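Local coordinates for protein CAS6A (Thermus thermophilus, PDB 4C97) that probably acts as a Cas6-family endoribonuclease that processes CRISPR RNA in antiviral defence, at residues 175-180 / 200-205; 11-16 / 93-98; 187-192 / 231-236. The protein carries 1 engineered substitution. All blocks are in the same frame, centred on the assembly; numbering follows the deposited sequence.

Interaction 1 of 3, residues 175-180 / 200-205; sequences TTVRSL and VVYHLP
The ring of Tyr202 runs beside Val177 in the same direction, with Val177 CG2 3.9 Å from Tyr202 CE1, while Val200 CG1 rests over one face of the ring, displaced toward the rim. The imidazole of His203 has Thr176 CG2 at its edge. Obliquely to it stands the guanidinium of Arg178, its plane turned 30° from the ring and its NH2 3.7 Å from His203 ND1. Both polar groups are held by Asp121: its OD1 forms a salt bridge with Arg178 and accepts a hydrogen bond from His203, so a shared carboxylate can offset the arginine charge beside the imidazole.

On the apolar face, Val177, Val200 and Tyr202 carry beta-branched and aromatic groups, which suit an extended backbone, and Leu180 adds an apolar neighbour for Val200. Pro144 of helix 144-158 packs against Tyr202 and Val177 there, and the Tyr202 hydroxyl bonds to Pro142 O. On the other face Ser179 OG lies 3.2 Å from Val201 CG2, a small polar group fitting close against the valine.

Thr176 and His203 exchange two backbone hydrogen bonds. Beyond Val177 the register slips by one residue: Val201 O accepts Arg178 N at 2.8 Å and, more weakly, Ser179 N at 3.4 Å, whereas Val201 N returns a bond to Ser179 O. Two residues thus face one, a classic beta bulge, built into an antiparallel strand pair of the helix-backed sheet expected of the ferredoxin-like fold in Cas6 proteins.

Interaction 2 of 3, residues 11-16 / 93-98; sequences VLVLEG and RVRAVL
Glu15 and Arg95 reach each other through contrasting torsions. Glu15 has an unusual chi1 of 33°, off the staggered positions, after which its chain extends to the carboxylate. In Arg95, CG is anti to the backbone N and the bend falls at chi3, -61°, which turns NE out of the line of the chain. The two side chains cross at about a right angle, and Arg95 NH2 meets Glu15 OE1 at 2.8 Å in a salt bridge whose hydrogen bond is weak, with 140° at the proton. The other oxygen, Glu15 OE2, lies 3.4 Å from Arg93 CD, against the aliphatic part of that arginine; the Arg93 guanidinium carries on to Gly83 O through NH1.

On the same face, farther from these charges, Val13 CG2 packs 3.7 Å from Leu98 CD1. The reverse face is wholly apolar: Leu14 CD2 touches Val94 CG2 at 4.1 Å, and Leu12 spans Val94 and Val97. Branched aliphatic residues suit these buried places.

The strands 6-15 and 91-109 run antiparallel. Val11 and Leu98 exchange two backbone bonds, as do Glu15 and Arg93. Between them the register slips by one residue: Val13 O takes Arg95 N at 2.8 Å, while Val13 N bonds to Ala96 O. Arg95 and Ala96 therefore both stand opposite Val13, a beta bulge.

Chemically the contact is two-sided, apolar on one face and partly ionic on the other. Ala96 N is buried with no hydrogen-bond partner, probably a consequence of the bulge, and Glu15, close to two arginines, would probably be stabilised as the carboxylate.

Interaction 3 of 3, residues 187-192 / 231-236; sequences ARTEVD and TSLGYG
Tyr235 meets Ala187 and Thr189, two residues of the type I beta turn that runs from Ala187 to Glu190 and is closed by Glu190 N bonding to Ala187 O. Segment 231-236, which holds the tyrosine, belongs to the glycine-rich loop characteristic of RAMP proteins such as Cas6. Gly234 and Gly236 have positive phi angles, and at Gly234 a CB would strike the preceding carbonyl oxygen.

The apolar pair across the contact is Ala187 CB and Tyr235 CE1, 3.5 Å apart, a small methyl that lets the ring come close to the turn. Phe131 stacks edge-to-face with the Tyr235 ring. Separately, a methyl lies beside a carboxylate oxygen, Leu233 CD1 being 3.8 Å from Glu190 OE2; the Leu233 side chain also packs on Leu23 of helix 22-36.

The polar contacts form a short chain. Tyr235 and Thr189 come together tip to tip, and Thr189 OG1 lies at the ring edge, in its plane, hydrogen-bonded to Tyr235 OH at 2.7 Å. With chi1 of 60°, OG1 sits between the backbone N and the carbonyl carbon. From there Thr189 OG1 donates to Glu190 OE2 at 2.7 Å, where OE2 accepts with its anti lone pair.

Along the chain interaction 2 closes first, whereas interactions 1 and 3 interleave, their segments alternating along the later part of the chain. Interactions 1 and 2 lie on opposite sides of the chain's centre, about 36 Å apart between centres, and each joins two neighbouring strands of a separate five-stranded antiparallel sheet. Interaction 3 lies about 25 Å from interaction 1 and about 23 Å from interaction 2, centre to centre. Strand 176-186 leads from interaction 1 into the turn of interaction 3, and the 231-236 loop precedes strand 238-241 of the same sheet. Because this loop also touches helix 22-36 and strand 48-55, interaction 3 sits where the two halves of the protein meet.

Interaction 1 of 3, residues 175-180 / 200-205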
loop_
_atom_site.group_PDB
_atom_site.type_symbol
_atom_site.label_atom_id
_atom_site.label_comp_id
_atom_site.label_asym_id
_atom_site.label_seq_id
_atom_site.Cartn_x
_atom_site.Cartn_y
_atom_site.Cartn_z
ATOM N N THR A 175 14.003 -13.285 -9.063
ATOM C CA THR A 175 12.590 -13.598 -8.852
ATOM C C THR A 175 11.879 -13.682 -10.182
ATOM O O THR A 175 12.079 -12.835 -11.062
ATOM C CB THR A 175 11.885 -12.581 -7.938
ATOM O OG1 THR A 175 12.579 -12.502 -6.699
ATOM C CG2 THR A 175 10.433 -12.996 -7.645
ATOM N N THR A 176 11.056 -14.715 -10.325
ATOM C CA THR A 176 10.270 -14.928 -11.525
ATOM C C THR A 176 8.782 -14.856 -11.196
ATOM O O THR A 176 8.386 -14.596 -10.053
ATOM C CB THR A 176 10.628 -16.262 -12.223
ATOM O OG1 THR A 176 10.042 -16.278 -13.520
ATOM C CG2 THR A 176 10.130 -17.470 -11.434
ATOM N N VAL A 177 7.962 -15.081 -12.204
ATOM C CA VAL A 177 6.538 -15.152 -12.036
ATOM C C VAL A 177 6.061 -16.556 -12.288
ATOM O O VAL A 177 6.307 -17.116 -13.348
ATOM C CB VAL A 177 5.811 -14.165 -12.970
ATOM C CG1 VAL A 177 4.335 -14.428 -12.965
ATOM C CG2 VAL A 177 6.086 -12.712 -12.549
ATOM N N ARG A 178 5.387 -17.136 -11.304
ATOM C CA ARG A 178 4.779 -18.450 -11.442
ATOM C C ARG A 178 3.397 -18.362 -12.096
ATOM O O ARG A 178 3.051 -19.190 -12.923
ATOM C CB ARG A 178 4.665 -19.159 -10.083
ATOM C CG ARG A 178 3.817 -20.417 -10.122
ATOM C CD ARG A 178 3.560 -20.915 -8.726
ATOM N NE ARG A 178 4.783 -21.448 -8.150
ATOM C CZ ARG A 178 4.943 -21.715 -6.861
ATOM N NH1 ARG A 178 3.952 -21.484 -6.007
ATOM N NH2 ARG A 178 6.090 -22.210 -6.429
ATOM N N SER A 179 2.590 -17.384 -11.701
ATOM C CA SER A 179 1.297 -17.181 -12.328
ATOM C C SER A 179 0.887 -15.718 -12.305
ATOM O O SER A 179 1.332 -14.932 -11.454
ATOM C CB SER A 179 0.211 -18.017 -11.665
ATOM O OG SER A 179 0.090 -17.675 -10.309
ATOM N N LEU A 180 0.020 -15.370 -13.246
ATOM C CA LEU A 180 -0.527 -14.018 -13.316
ATOM C C LEU A 180 -1.926 -14.079 -13.859
ATOM O O LEU A 180 -2.201 -14.830 -14.792
ATOM C CB LEU A 180 0.342 -13.127 -14.196
ATOM C CG LEU A 180 -0.098 -11.708 -14.545
ATOM C CD1 LEU A 180 1.141 -10.852 -14.771
ATOM C CD2 LEU A 180 -1.020 -11.645 -15.771
ATOM N N VAL A 200 -0.770 -11.838 -8.850
ATOM C CA VAL A 200 0.469 -12.385 -9.396
ATOM C C VAL A 200 1.154 -13.214 -8.309
ATOM O O VAL A 200 1.224 -12.789 -7.163
ATOM C CB VAL A 200 1.420 -11.263 -9.871
ATOM C CG1 VAL A 200 2.654 -11.884 -10.501
ATOM C CG2 VAL A 200 0.725 -10.341 -10.874
ATOM N N VAL A 201 1.645 -14.402 -8.679
ATOM C CA VAL A 201 2.467 -15.178 -7.757
ATOM C C VAL A 201 3.924 -15.135 -8.227
ATOM O O VAL A 201 4.259 -15.608 -9.305
ATOM C CB VAL A 201 1.973 -16.617 -7.628
ATOM C CG1 VAL A 201 2.798 -17.357 -6.581
ATOM C CG2 VAL A 201 0.489 -16.646 -7.259
ATOM N N TYR A 202 4.759 -14.554 -7.378
ATOM C CA TYR A 202 6.202 -14.435 -7.563
ATOM C C TYR A 202 6.896 -15.601 -6.907
ATOM O O TYR A 202 6.423 -16.139 -5.903
ATOM C CB TYR A 202 6.715 -13.113 -6.960
ATOM C CG TYR A 202 6.034 -11.934 -7.611
ATOM C CD1 TYR A 202 6.497 -11.426 -8.817
ATOM C CD2 TYR A 202 4.897 -11.372 -7.050
ATOM C CE1 TYR A 202 5.856 -10.378 -9.437
ATOM C CE2 TYR A 202 4.245 -10.315 -7.657
ATOM C CZ TYR A 202 4.734 -9.828 -8.860
ATOM O OH TYR A 202 4.098 -8.811 -9.508
ATOM N N HIS A 203 8.018 -16.004 -7.491
ATOM C CA HIS A 203 8.753 -17.135 -6.982
ATOM C C HIS A 203 10.233 -16.863 -7.138
ATOM O O HIS A 203 10.679 -16.481 -8.229
ATOM C CB HIS A 203 8.377 -18.379 -7.751
ATOM C CG HIS A 203 9.235 -19.549 -7.425
ATOM N ND1 HIS A 203 9.152 -20.205 -6.220
ATOM C CD2 HIS A 203 10.202 -20.172 -8.133
ATOM C CE1 HIS A 203 10.029 -21.194 -6.198
ATOM N NE2 HIS A 203 10.684 -21.191 -7.350
ATOM N N LEU A 204 10.982 -17.065 -6.060
ATOM C CA LEU A 204 12.427 -16.869 -6.060
ATOM C C LEU A 204 13.143 -18.218 -6.003
ATOM O O LEU A 204 13.214 -18.857 -4.939
ATOM C CB LEU A 204 12.845 -16.006 -4.863
ATOM C CG LEU A 204 14.345 -15.749 -4.718
ATOM C CD1 LEU A 204 14.967 -15.269 -6.012
ATOM C CD2 LEU A 204 14.617 -14.753 -3.596
ATOM N N PRO A 205 13.671 -18.670 -7.151
ATOM C CA PRO A 205 14.363 -19.956 -7.179
ATOM C C PRO A 205 15.562 -19.949 -6.263
ATOM O O PRO A 205 16.300 -18.959 -6.212
ATOM C CB PRO A 205 14.827 -20.080 -8.638
ATOM C CG PRO A 205 13.939 -19.168 -9.396
ATOM C CD PRO A 205 13.621 -18.036 -8.476
#

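Interaction 2 of 3, residues 11-16 / 93-98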
loop_
_atom_site.group_PDB
_atom_site.type_symbol
_atom_site.label_atom_id
_atom_site.label_comp_id
_atom_site.label_asym_id
_atom_site.label_seq_id
_atom_site.Cartn_x
_atom_site.Cartn_y
_atom_site.Cartn_z
ATOM N N VAL A 11 -8.708 2.676 8.633
ATOM C CA VAL A 11 -9.816 2.738 7.693
ATOM C C VAL A 11 -10.920 3.664 8.189
ATOM O O VAL A 11 -11.379 3.542 9.329
ATOM C CB VAL A 11 -10.405 1.353 7.419
ATOM C CG1 VAL A 11 -11.699 1.458 6.611
ATOM C CG2 VAL A 11 -9.390 0.474 6.642
ATOM N N LEU A 12 -11.335 4.589 7.329
ATOM C CA LEU A 12 -12.484 5.457 7.609
ATOM C C LEU A 12 -13.697 4.870 6.916
ATOM O O LEU A 12 -13.774 4.859 5.668
ATOM C CB LEU A 12 -12.257 6.881 7.077
ATOM C CG LEU A 12 -11.291 7.798 7.825
ATOM C CD1 LEU A 12 -9.973 7.119 8.149
ATOM C CD2 LEU A 12 -11.053 9.068 7.012
ATOM N N VAL A 13 -14.633 4.391 7.733
ATOM C CA VAL A 13 -15.887 3.841 7.250
ATOM C C VAL A 13 -16.804 5.027 6.983
ATOM O O VAL A 13 -17.025 5.854 7.861
ATOM C CB VAL A 13 -16.522 2.878 8.266
ATOM C CG1 VAL A 13 -17.863 2.364 7.766
ATOM C CG2 VAL A 13 -15.586 1.726 8.545
ATOM N N LEU A 14 -17.322 5.113 5.762
ATOM C CA LEU A 14 -17.962 6.343 5.303
ATOM C C LEU A 14 -19.441 6.155 5.045
ATOM O O LEU A 14 -19.851 5.162 4.458
ATOM C CB LEU A 14 -17.293 6.821 4.007
ATOM C CG LEU A 14 -15.790 7.076 4.093
ATOM C CD1 LEU A 14 -15.232 7.324 2.689
ATOM C CD2 LEU A 14 -15.446 8.215 5.042
ATOM N N GLU A 15 -20.243 7.129 5.466
ATOM C CA GLU A 15 -21.633 7.164 5.043
ATOM C C GLU A 15 -21.859 8.396 4.183
ATOM O O GLU A 15 -21.412 9.499 4.508
ATOM C CB GLU A 15 -22.604 7.081 6.229
ATOM C CG GLU A 15 -22.118 7.734 7.497
ATOM C CD GLU A 15 -23.163 7.718 8.613
ATOM O OE1 GLU A 15 -24.322 7.338 8.342
ATOM O OE2 GLU A 15 -22.822 8.084 9.761
ATOM N N GLY A 16 -22.559 8.187 3.080
ATOM C CA GLY A 16 -22.752 9.214 2.081
ATOM C C GLY A 16 -22.853 8.579 0.720
ATOM O O GLY A 16 -22.631 7.382 0.570
ATOM N N ARG A 93 -19.924 11.409 5.941
ATOM C CA ARG A 93 -19.798 11.386 7.376
ATOM C C ARG A 93 -18.940 10.178 7.768
ATOM O O ARG A 93 -19.104 9.081 7.234
ATOM C CB ARG A 93 -21.184 11.318 8.011
ATOM C CG ARG A 93 -21.170 11.240 9.508
ATOM C CD ARG A 93 -22.561 11.435 10.072
ATOM N NE ARG A 93 -23.243 12.564 9.438
ATOM C CZ ARG A 93 -23.062 13.841 9.770
ATOM N NH1 ARG A 93 -22.227 14.171 10.745
ATOM N NH2 ARG A 93 -23.726 14.794 9.125
ATOM N N VAL A 94 -17.996 10.393 8.671
ATOM C CA VAL A 94 -17.121 9.326 9.106
ATOM C C VAL A 94 -17.797 8.576 10.241
ATOM O O VAL A 94 -17.936 9.097 11.348
ATOM C CB VAL A 94 -15.754 9.869 9.558
ATOM C CG1 VAL A 94 -14.872 8.754 10.094
ATOM C CG2 VAL A 94 -15.055 10.575 8.401
ATOM N N ARG A 95 -18.218 7.348 9.962
ATOM C CA ARG A 95 -18.942 6.561 10.949
ATOM C C ARG A 95 -18.015 5.948 11.967
ATOM O O ARG A 95 -18.343 5.873 13.156
ATOM C CB ARG A 95 -19.719 5.446 10.278
ATOM C CG ARG A 95 -20.358 4.486 11.263
ATOM C CD ARG A 95 -21.223 3.505 10.525
ATOM N NE ARG A 95 -22.286 4.210 9.816
ATOM C CZ ARG A 95 -22.750 3.875 8.618
ATOM N NH1 ARG A 95 -22.253 2.826 7.968
ATOM N NH2 ARG A 95 -23.719 4.596 8.070
ATOM N N ALA A 96 -16.866 5.484 11.497
ATOM C CA ALA A 96 -15.905 4.837 12.365
ATOM C C ALA A 96 -14.516 4.977 11.786
ATOM O O ALA A 96 -14.341 5.049 10.572
ATOM C CB ALA A 96 -16.265 3.358 12.547
ATOM N N VAL A 97 -13.532 5.023 12.672
ATOM C CA VAL A 97 -12.141 4.959 12.290
ATOM C C VAL A 97 -11.581 3.683 12.894
ATOM O O VAL A 97 -11.532 3.537 14.114
ATOM C CB VAL A 97 -11.376 6.186 12.798
ATOM C CG1 VAL A 97 -9.913 6.099 12.427
ATOM C CG2 VAL A 97 -11.995 7.449 12.219
ATOM N N LEU A 98 -11.163 2.765 12.028
ATOM C CA LEU A 98 -10.778 1.414 12.440
ATOM C C LEU A 98 -9.296 1.115 12.239
ATOM O O LEU A 98 -8.727 1.437 11.198
ATOM C CB LEU A 98 -11.583 0.398 11.628
ATOM C CG LEU A 98 -13.103 0.550 11.685
ATOM C CD1 LEU A 98 -13.740 -0.509 10.807
ATOM C CD2 LEU A 98 -13.587 0.436 13.124
#

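Interaction 3 of 3, residues 187-192 / 231-236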
loop_
_atom_site.group_PDB
_atom_site.type_symbol
_atom_site.label_atom_id
_atom_site.label_comp_id
_atom_site.label_asym_id
_atom_site.label_seq_id
_atom_site.Cartn_x
_atom_site.Cartn_y
_atom_site.Cartn_z
ATOM N N ALA A 187 -6.190 4.874 -15.109
ATOM C CA ALA A 187 -5.930 5.704 -13.945
ATOM C C ALA A 187 -6.430 7.088 -14.294
ATOM O O ALA A 187 -5.751 7.848 -14.971
ATOM C CB ALA A 187 -4.457 5.725 -13.646
ATOM N N ARG A 188 -7.639 7.398 -13.843
ATOM C CA ARG A 188 -8.383 8.520 -14.400
ATOM C C ARG A 188 -7.808 9.882 -14.009
ATOM O O ARG A 188 -8.113 10.881 -14.658
ATOM C CB ARG A 188 -9.873 8.417 -14.038
ATOM C CG ARG A 188 -10.650 7.259 -14.703
ATOM C CD ARG A 188 -10.888 7.441 -16.216
ATOM N NE ARG A 188 -11.867 6.484 -16.752
ATOM C CZ ARG A 188 -11.878 6.017 -18.002
ATOM N NH1 ARG A 188 -10.955 6.392 -18.875
ATOM N NH2 ARG A 188 -12.815 5.158 -18.387
ATOM N N THR A 189 -6.973 9.937 -12.968
ATOM C CA THR A 189 -6.318 11.191 -12.598
ATOM C C THR A 189 -5.091 11.467 -13.458
ATOM O O THR A 189 -4.524 12.543 -13.408
ATOM C CB THR A 189 -5.853 11.169 -11.126
ATOM O OG1 THR A 189 -4.934 10.096 -10.952
ATOM C CG2 THR A 189 -7.031 10.964 -10.191
ATOM N N GLU A 190 -4.687 10.483 -14.253
ATOM C CA GLU A 190 -3.440 10.563 -14.993
ATOM C C GLU A 190 -3.683 10.666 -16.478
ATOM O O GLU A 190 -4.792 10.420 -16.964
ATOM C CB GLU A 190 -2.578 9.324 -14.702
ATOM C CG GLU A 190 -2.340 9.116 -13.232
ATOM C CD GLU A 190 -1.759 10.348 -12.565
ATOM O OE1 GLU A 190 -0.721 10.837 -13.055
ATOM O OE2 GLU A 190 -2.375 10.837 -11.593
ATOM N N VAL A 191 -2.626 11.058 -17.185
ATOM C CA VAL A 191 -2.619 11.126 -18.631
ATOM C C VAL A 191 -2.045 9.830 -19.191
ATOM O O VAL A 191 -0.940 9.436 -18.828
ATOM C CB VAL A 191 -1.731 12.298 -19.141
ATOM C CG1 VAL A 191 -1.804 12.416 -20.662
ATOM C CG2 VAL A 191 -2.126 13.634 -18.476
ATOM N N ASP A 192 -2.803 9.197 -20.078
ATOM C CA ASP A 192 -2.358 8.026 -20.825
ATOM C C ASP A 192 -1.758 6.973 -19.918
ATOM O O ASP A 192 -0.681 6.469 -20.198
ATOM C CB ASP A 192 -1.303 8.393 -21.889
ATOM C CG ASP A 192 -1.820 9.367 -22.935
ATOM O OD1 ASP A 192 -3.020 9.297 -23.281
ATOM O OD2 ASP A 192 -1.016 10.194 -23.430
ATOM N N THR A 231 0.905 6.073 -4.985
ATOM C CA THR A 231 0.177 5.469 -3.888
ATOM C C THR A 231 -0.520 6.539 -3.025
ATOM O O THR A 231 -1.419 6.216 -2.263
ATOM C CB THR A 231 1.084 4.597 -3.021
ATOM O OG1 THR A 231 2.207 5.363 -2.550
ATOM C CG2 THR A 231 1.563 3.422 -3.805
ATOM N N SER A 232 -0.107 7.798 -3.163
ATOM C CA SER A 232 -0.761 8.886 -2.440
ATOM C C SER A 232 -2.150 9.169 -3.016
ATOM O O SER A 232 -2.962 9.893 -2.395
ATOM C CB SER A 232 0.101 10.156 -2.455
ATOM O OG SER A 232 0.184 10.699 -3.765
ATOM N N LEU A 233 -2.425 8.615 -4.193
ATOM C CA LEU A 233 -3.713 8.802 -4.852
ATOM C C LEU A 233 -4.545 7.536 -4.884
ATOM O O LEU A 233 -5.559 7.474 -5.572
ATOM C CB LEU A 233 -3.535 9.369 -6.274
ATOM C CG LEU A 233 -2.960 10.779 -6.331
ATOM C CD1 LEU A 233 -2.612 11.120 -7.795
ATOM C CD2 LEU A 233 -3.942 11.794 -5.796
ATOM N N GLY A 234 -4.152 6.531 -4.102
ATOM C CA GLY A 234 -4.955 5.330 -4.010
ATOM C C GLY A 234 -4.595 4.227 -4.980
ATOM O O GLY A 234 -5.211 3.160 -4.946
ATOM N N TYR A 235 -3.615 4.489 -5.841
ATOM C CA TYR A 235 -3.134 3.486 -6.790
ATOM C C TYR A 235 -2.222 2.522 -6.041
ATOM O O TYR A 235 -1.660 2.844 -4.969
ATOM C CB TYR A 235 -2.384 4.142 -7.955
ATOM C CG TYR A 235 -3.285 5.058 -8.755
ATOM C CD1 TYR A 235 -4.325 4.535 -9.509
ATOM C CD2 TYR A 235 -3.109 6.431 -8.739
ATOM C CE1 TYR A 235 -5.155 5.347 -10.228
ATOM C CE2 TYR A 235 -3.925 7.254 -9.475
ATOM C CZ TYR A 235 -4.960 6.704 -10.211
ATOM O OH TYR A 235 -5.815 7.502 -10.966
ATOM N N GLY A 236 -2.066 1.333 -6.584
ATOM C CA GLY A 236 -1.110 0.394 -6.018
ATOM C C GLY A 236 -1.491 -0.233 -4.689
ATOM O O GLY A 236 -0.618 -0.756 -3.990
#